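Local coordinates for protein peptidase (PDB 5NYW) that is of unknown function but, as an ancestral proteasome beta-subunit of the Ntn-hydrolase fold, probably acts as a peptidase within a multi-subunit assembly, at residues H34-P39 with L44-A49; T20-D25 with G50-T55. All coordinates share one frame; numbering follows the deposited sequence.

Interaction 1 of 2, residues H34-P39 with L44-A49; sequences HLFQQP and LVVQSA
H34, L35 and F36 pair with V46, V45 and L44 in the antiparallel beta hairpin formed by strands 33-38 and 42-50. Two hydrogen-bonded pairs flank a non-hydrogen-bonded one. At H34 and V46 the backbone bonds run from H34 N to V46 O (3.0 Å) and from V46 N to H34 O (3.1 Å). At F36 and L44 they tighten, with F36 N to L44 O at 2.7 Å and L44 N to F36 O at 2.8 Å. A weak CA-H...O contact from V45 CA to H34 O, at 3.6 Å, supplements the bond from V46 N. On the face that carries F36, the phenyl group leans back beside its own backbone N (chi1 -61°). The carbonyl oxygen that accepts from F36 N, L44 O, therefore also lies near the ring edge and in its plane, with CD1 of F36 3.9 Å away. Farther round the same ring, CE1 meets CG2 of V46 at 3.9 Å, an oblique approach from the valine branch that stands beside its backbone N. The opposite face carries a smaller apolar pair, L35 and V45, which run alongside each other and touch through CD2 and CG2 at 3.7 Å. Helix 52-65 packs over the H34 and F36 side through V59 and Q63, while L44 rests on L74 and on I120 of strand 112-120. That strand continues the sheet beyond 42-50, through backbone bonds of V45 with G117 and Q47 with L115.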
loop_
_atom_site.group_PDB
_atom_site.type_symbol
_atom_site.label_atom_id
_atom_site.label_comp_id
_atom_site.label_asym_id
_atom_site.label_seq_id
_atom_site.Cartn_x
_atom_site.Cartn_y
_atom_site.Cartn_z
ATOM N N HIS L 34 39.391 -15.587 9.978
ATOM C CA HIS L 34 39.165 -16.859 9.298
ATOM C C HIS L 34 39.773 -16.824 7.908
ATOM O O HIS L 34 39.880 -15.754 7.309
ATOM C CB HIS L 34 37.669 -17.163 9.260
ATOM C CG HIS L 34 37.087 -17.446 10.613
ATOM N ND1 HIS L 34 37.023 -18.719 11.142
ATOM C CD2 HIS L 34 36.601 -16.621 11.563
ATOM C CE1 HIS L 34 36.486 -18.664 12.347
ATOM N NE2 HIS L 34 36.229 -17.401 12.636
ATOM N N LEU L 35 40.195 -17.983 7.405
ATOM C CA LEU L 35 40.977 -18.027 6.160
ATOM C C LEU L 35 40.298 -18.774 5.029
ATOM O O LEU L 35 39.731 -19.842 5.237
ATOM C CB LEU L 35 42.336 -18.680 6.406
ATOM C CG LEU L 35 43.448 -17.894 7.097
ATOM C CD1 LEU L 35 44.609 -18.831 7.366
ATOM C CD2 LEU L 35 43.892 -16.713 6.259
ATOM N N PHE L 36 40.387 -18.232 3.821
ATOM C CA PHE L 36 39.927 -18.979 2.655
ATOM C C PHE L 36 41.049 -19.070 1.633
ATOM O O PHE L 36 41.413 -18.072 0.990
ATOM C CB PHE L 36 38.664 -18.349 2.043
ATOM C CG PHE L 36 37.499 -18.320 2.988
ATOM C CD1 PHE L 36 37.394 -17.336 3.954
ATOM C CD2 PHE L 36 36.544 -19.318 2.950
ATOM C CE1 PHE L 36 36.328 -17.316 4.836
ATOM C CE2 PHE L 36 35.480 -19.318 3.826
ATOM C CZ PHE L 36 35.368 -18.312 4.779
ATOM N N GLN L 37 41.618 -20.271 1.526
ATOM C CA GLN L 37 42.847 -20.449 0.780
ATOM C C GLN L 37 42.814 -21.560 -0.281
ATOM O O GLN L 37 42.408 -22.686 -0.002
ATOM C CB GLN L 37 44.005 -20.728 1.729
ATOM C CG GLN L 37 45.288 -20.923 0.949
ATOM C CD GLN L 37 46.477 -21.214 1.800
ATOM O OE1 GLN L 37 46.348 -21.632 2.953
ATOM N NE2 GLN L 37 47.661 -20.963 1.251
ATOM N N GLN L 38 43.271 -21.231 -1.487
ATOM C CA GLN L 38 43.577 -22.240 -2.494
ATOM C C GLN L 38 45.001 -21.994 -2.957
ATOM O O GLN L 38 45.250 -21.052 -3.717
ATOM C CB GLN L 38 42.627 -22.187 -3.676
ATOM C CG GLN L 38 42.786 -23.363 -4.628
ATOM C CD GLN L 38 41.557 -23.580 -5.491
ATOM O OE1 GLN L 38 40.517 -22.962 -5.271
ATOM N NE2 GLN L 38 41.668 -24.473 -6.477
ATOM N N PRO L 39 45.944 -22.837 -2.496
ATOM C CA PRO L 39 47.387 -22.653 -2.698
ATOM C C PRO L 39 47.789 -22.384 -4.156
ATOM O O PRO L 39 47.424 -23.123 -5.081
ATOM C CB PRO L 39 47.986 -23.973 -2.187
ATOM C CG PRO L 39 46.848 -24.938 -2.093
ATOM C CD PRO L 39 45.653 -24.084 -1.768
ATOM N N LEU L 44 42.012 -15.354 0.891
ATOM C CA LEU L 44 41.038 -14.393 1.393
ATOM C C LEU L 44 40.913 -14.475 2.916
ATOM O O LEU L 44 40.800 -15.572 3.479
ATOM C CB LEU L 44 39.684 -14.629 0.746
ATOM C CG LEU L 44 39.393 -13.992 -0.610
ATOM C CD1 LEU L 44 40.349 -14.449 -1.696
ATOM C CD2 LEU L 44 37.953 -14.308 -0.994
ATOM N N VAL L 45 40.951 -13.313 3.566
ATOM C CA VAL L 45 40.832 -13.191 5.019
ATOM C C VAL L 45 39.571 -12.438 5.419
ATOM O O VAL L 45 39.300 -11.343 4.908
ATOM C CB VAL L 45 42.051 -12.457 5.628
ATOM C CG1 VAL L 45 41.886 -12.289 7.135
ATOM C CG2 VAL L 45 43.325 -13.212 5.317
ATOM N N VAL L 46 38.811 -13.023 6.339
ATOM C CA VAL L 46 37.613 -12.376 6.861
ATOM C C VAL L 46 37.734 -12.128 8.360
ATOM O O VAL L 46 38.001 -13.061 9.123
ATOM C CB VAL L 46 36.362 -13.231 6.604
ATOM C CG1 VAL L 46 35.146 -12.569 7.219
ATOM C CG2 VAL L 46 36.155 -13.449 5.104
ATOM N N GLN L 47 37.531 -10.889 8.797
ATOM C CA GLN L 47 37.595 -10.600 10.229
ATOM C C GLN L 47 36.241 -10.189 10.793
ATOM O O GLN L 47 35.502 -9.437 10.154
ATOM C CB GLN L 47 38.627 -9.508 10.495
ATOM C CG GLN L 47 40.067 -9.962 10.302
ATOM C CD GLN L 47 41.028 -8.784 10.246
ATOM O OE1 GLN L 47 40.967 -7.965 9.324
ATOM N NE2 GLN L 47 41.908 -8.683 11.238
ATOM N N SER L 48 35.941 -10.636 12.012
ATOM C CA SER L 48 34.604 -10.459 12.562
ATOM C C SER L 48 34.558 -9.579 13.793
ATOM O O SER L 48 35.415 -9.664 14.691
ATOM C CB SER L 48 33.967 -11.807 12.918
ATOM O OG SER L 48 33.894 -12.657 11.800
ATOM N N ALA L 49 33.506 -8.763 13.810
ATOM C CA ALA L 49 33.118 -7.924 14.925
ATOM C C ALA L 49 31.596 -7.791 14.960
ATOM O O ALA L 49 30.918 -7.997 13.962
ATOM C CB ALA L 49 33.750 -6.575 14.803
#

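Interaction 2 of 2, residues T20-D25 with G50-T55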
loop_
_atom_site.group_PDB
_atom_site.type_symbol
_atom_site.label_atom_id
_atom_site.label_comp_id
_atom_site.label_asym_id
_atom_site.label_seq_id
_atom_site.Cartn_x
_atom_site.Cartn_y
_atom_site.Cartn_z
ATOM N N THR L 20 35.295 -12.123 23.402
ATOM C CA THR L 20 34.019 -12.000 22.726
ATOM C C THR L 20 32.883 -11.942 23.729
ATOM O O THR L 20 32.881 -12.660 24.735
ATOM C CB THR L 20 33.781 -13.178 21.741
ATOM O OG1 THR L 20 34.915 -13.338 20.878
ATOM C CG2 THR L 20 32.544 -12.922 20.902
ATOM N N ASN L 21 31.902 -11.101 23.436
ATOM C CA ASN L 21 30.739 -11.005 24.281
ATOM C C ASN L 21 29.625 -11.895 23.744
ATOM O O ASN L 21 28.909 -11.520 22.817
ATOM C CB ASN L 21 30.274 -9.556 24.346
ATOM C CG ASN L 21 29.143 -9.366 25.312
ATOM O OD1 ASN L 21 29.315 -9.521 26.524
ATOM N ND2 ASN L 21 27.958 -9.085 24.782
ATOM N N ALA L 22 29.500 -13.081 24.343
ATOM C CA ALA L 22 28.551 -14.111 23.912
ATOM C C ALA L 22 27.235 -14.106 24.696
ATOM O O ALA L 22 26.201 -14.577 24.222
ATOM C CB ALA L 22 29.212 -15.478 24.014
ATOM N N GLY L 23 27.304 -13.582 25.911
ATOM C CA GLY L 23 26.169 -13.470 26.802
ATOM C C GLY L 23 26.625 -12.533 27.899
ATOM O O GLY L 23 27.809 -12.186 27.955
ATOM N N VAL L 24 25.719 -12.152 28.793
ATOM C CA VAL L 24 26.068 -11.194 29.840
ATOM C C VAL L 24 27.233 -11.662 30.735
ATOM O O VAL L 24 28.270 -10.987 30.838
ATOM C CB VAL L 24 24.814 -10.845 30.704
ATOM C CG1 VAL L 24 24.141 -12.092 31.286
ATOM C CG2 VAL L 24 25.163 -9.827 31.781
ATOM N N ASP L 25 27.076 -12.838 31.328
ATOM C CA ASP L 25 28.054 -13.410 32.235
ATOM C C ASP L 25 28.878 -14.428 31.473
ATOM O O ASP L 25 29.544 -15.281 32.057
ATOM C CB ASP L 25 27.329 -14.038 33.418
ATOM C CG ASP L 25 26.540 -13.010 34.215
ATOM O OD1 ASP L 25 27.113 -11.964 34.574
ATOM O OD2 ASP L 25 25.325 -13.214 34.419
ATOM N N GLY L 50 31.062 -7.457 16.122
ATOM C CA GLY L 50 29.640 -7.301 16.273
ATOM C C GLY L 50 29.065 -8.600 16.770
ATOM O O GLY L 50 29.793 -9.411 17.348
ATOM N N ASN L 51 27.776 -8.810 16.492
ATOM C CA ASN L 51 27.043 -9.960 17.003
ATOM C C ASN L 51 27.681 -11.310 16.615
ATOM O O ASN L 51 27.812 -11.643 15.432
ATOM C CB ASN L 51 25.586 -9.899 16.522
ATOM C CG ASN L 51 24.707 -10.923 17.201
ATOM O OD1 ASN L 51 24.866 -12.118 16.985
ATOM N ND2 ASN L 51 23.751 -10.462 18.003
ATOM N N LEU L 52 28.072 -12.080 17.627
ATOM C CA LEU L 52 28.744 -13.353 17.408
ATOM C C LEU L 52 27.854 -14.334 16.652
ATOM O O LEU L 52 28.341 -15.063 15.794
ATOM C CB LEU L 52 29.197 -13.964 18.738
ATOM C CG LEU L 52 29.910 -15.317 18.626
ATOM C CD1 LEU L 52 31.210 -15.206 17.868
ATOM C CD2 LEU L 52 30.145 -15.918 19.995
ATOM N N ALA L 53 26.563 -14.365 16.972
ATOM C CA ALA L 53 25.615 -15.247 16.266
ATOM C C ALA L 53 25.564 -14.916 14.763
ATOM O O ALA L 53 25.505 -15.816 13.913
ATOM C CB ALA L 53 24.208 -15.149 16.887
ATOM N N THR L 54 25.595 -13.620 14.445
ATOM C CA THR L 54 25.575 -13.166 13.061
ATOM C C THR L 54 26.838 -13.530 12.279
ATOM O O THR L 54 26.750 -14.177 11.244
ATOM C CB THR L 54 25.391 -11.652 12.980
ATOM O OG1 THR L 54 24.202 -11.283 13.676
ATOM C CG2 THR L 54 25.292 -11.210 11.526
ATOM N N THR L 55 28.016 -13.150 12.776
ATOM C CA THR L 55 29.236 -13.411 12.009
ATOM C C THR L 55 29.543 -14.909 11.892
ATOM O O THR L 55 30.001 -15.361 10.839
ATOM C CB THR L 55 30.462 -12.669 12.592
ATOM O OG1 THR L 55 30.801 -13.170 13.895
ATOM C CG2 THR L 55 30.203 -11.171 12.640
HETATM O O HOH W 1 27.017 -11.034 20.544
#
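L52, in the first turn of helix 52-65, reaches across to T20 and A22 near the end of strand 11-23. Its CB already lies 4.1 Å from CG2 of T20. With CG anti to the backbone N (chi1 180°), the chain then extends away from the helix backbone and the two methyls branch over the strand. CD1 meets the same threonine methyl at 4.0 Å. CD2 is shared, 3.9 Å from T20 CG2 and 4.1 Å from CB of A22, so it touches two residues placed two apart in the chain, the second of them in the classic beta bulge that A22 and G23 form. The T20 and L52 side chains cross at about a right angle, with the threonine methyl presented to the leucine and its hydroxyl engaged by S18 O and K32 NZ. Beside this apolar patch, a water donates to N21 O at 3.0 Å and accepts from L52 N at 3.3 Å, giving an amide of the first helical turn an acceptor. The turn is further held by N51 at the N-cap, whose OD1 accepts from T54 N, while its ND2 is bonded to D109 O. F30 packs on both T20 and L52, and I137 of a neighbouring subunit on A22 and L52. No direct hydrogen bond joins the two segments, which implies a join made of methyl packing and one bridging water, extended by apolar contacts across the subunit interface.

In the fold
Strand 42-50 runs directly into helix 52-65. In sequence, residues 34-49 fall between 20-25 and 50-55, which places interaction 1 inside the loop of chain that interaction 2 closes. Their centres are 20 Å apart, yet they touch at the junction: A49 O is 3.5 Å from T55 CG2, and S48 OG is equally close to T55 CB. Both contacts also connect to K32, through the backbone of S48 and the hydroxyl of T20. A49 packs on T1, the N-terminal threonine whose equivalent is the nucleophile in proteasome beta subunits, which probably places this junction beside the active site. A bound PEG (di(hydroxyethyl)ether) lies about 5 Å from the side chain of H34.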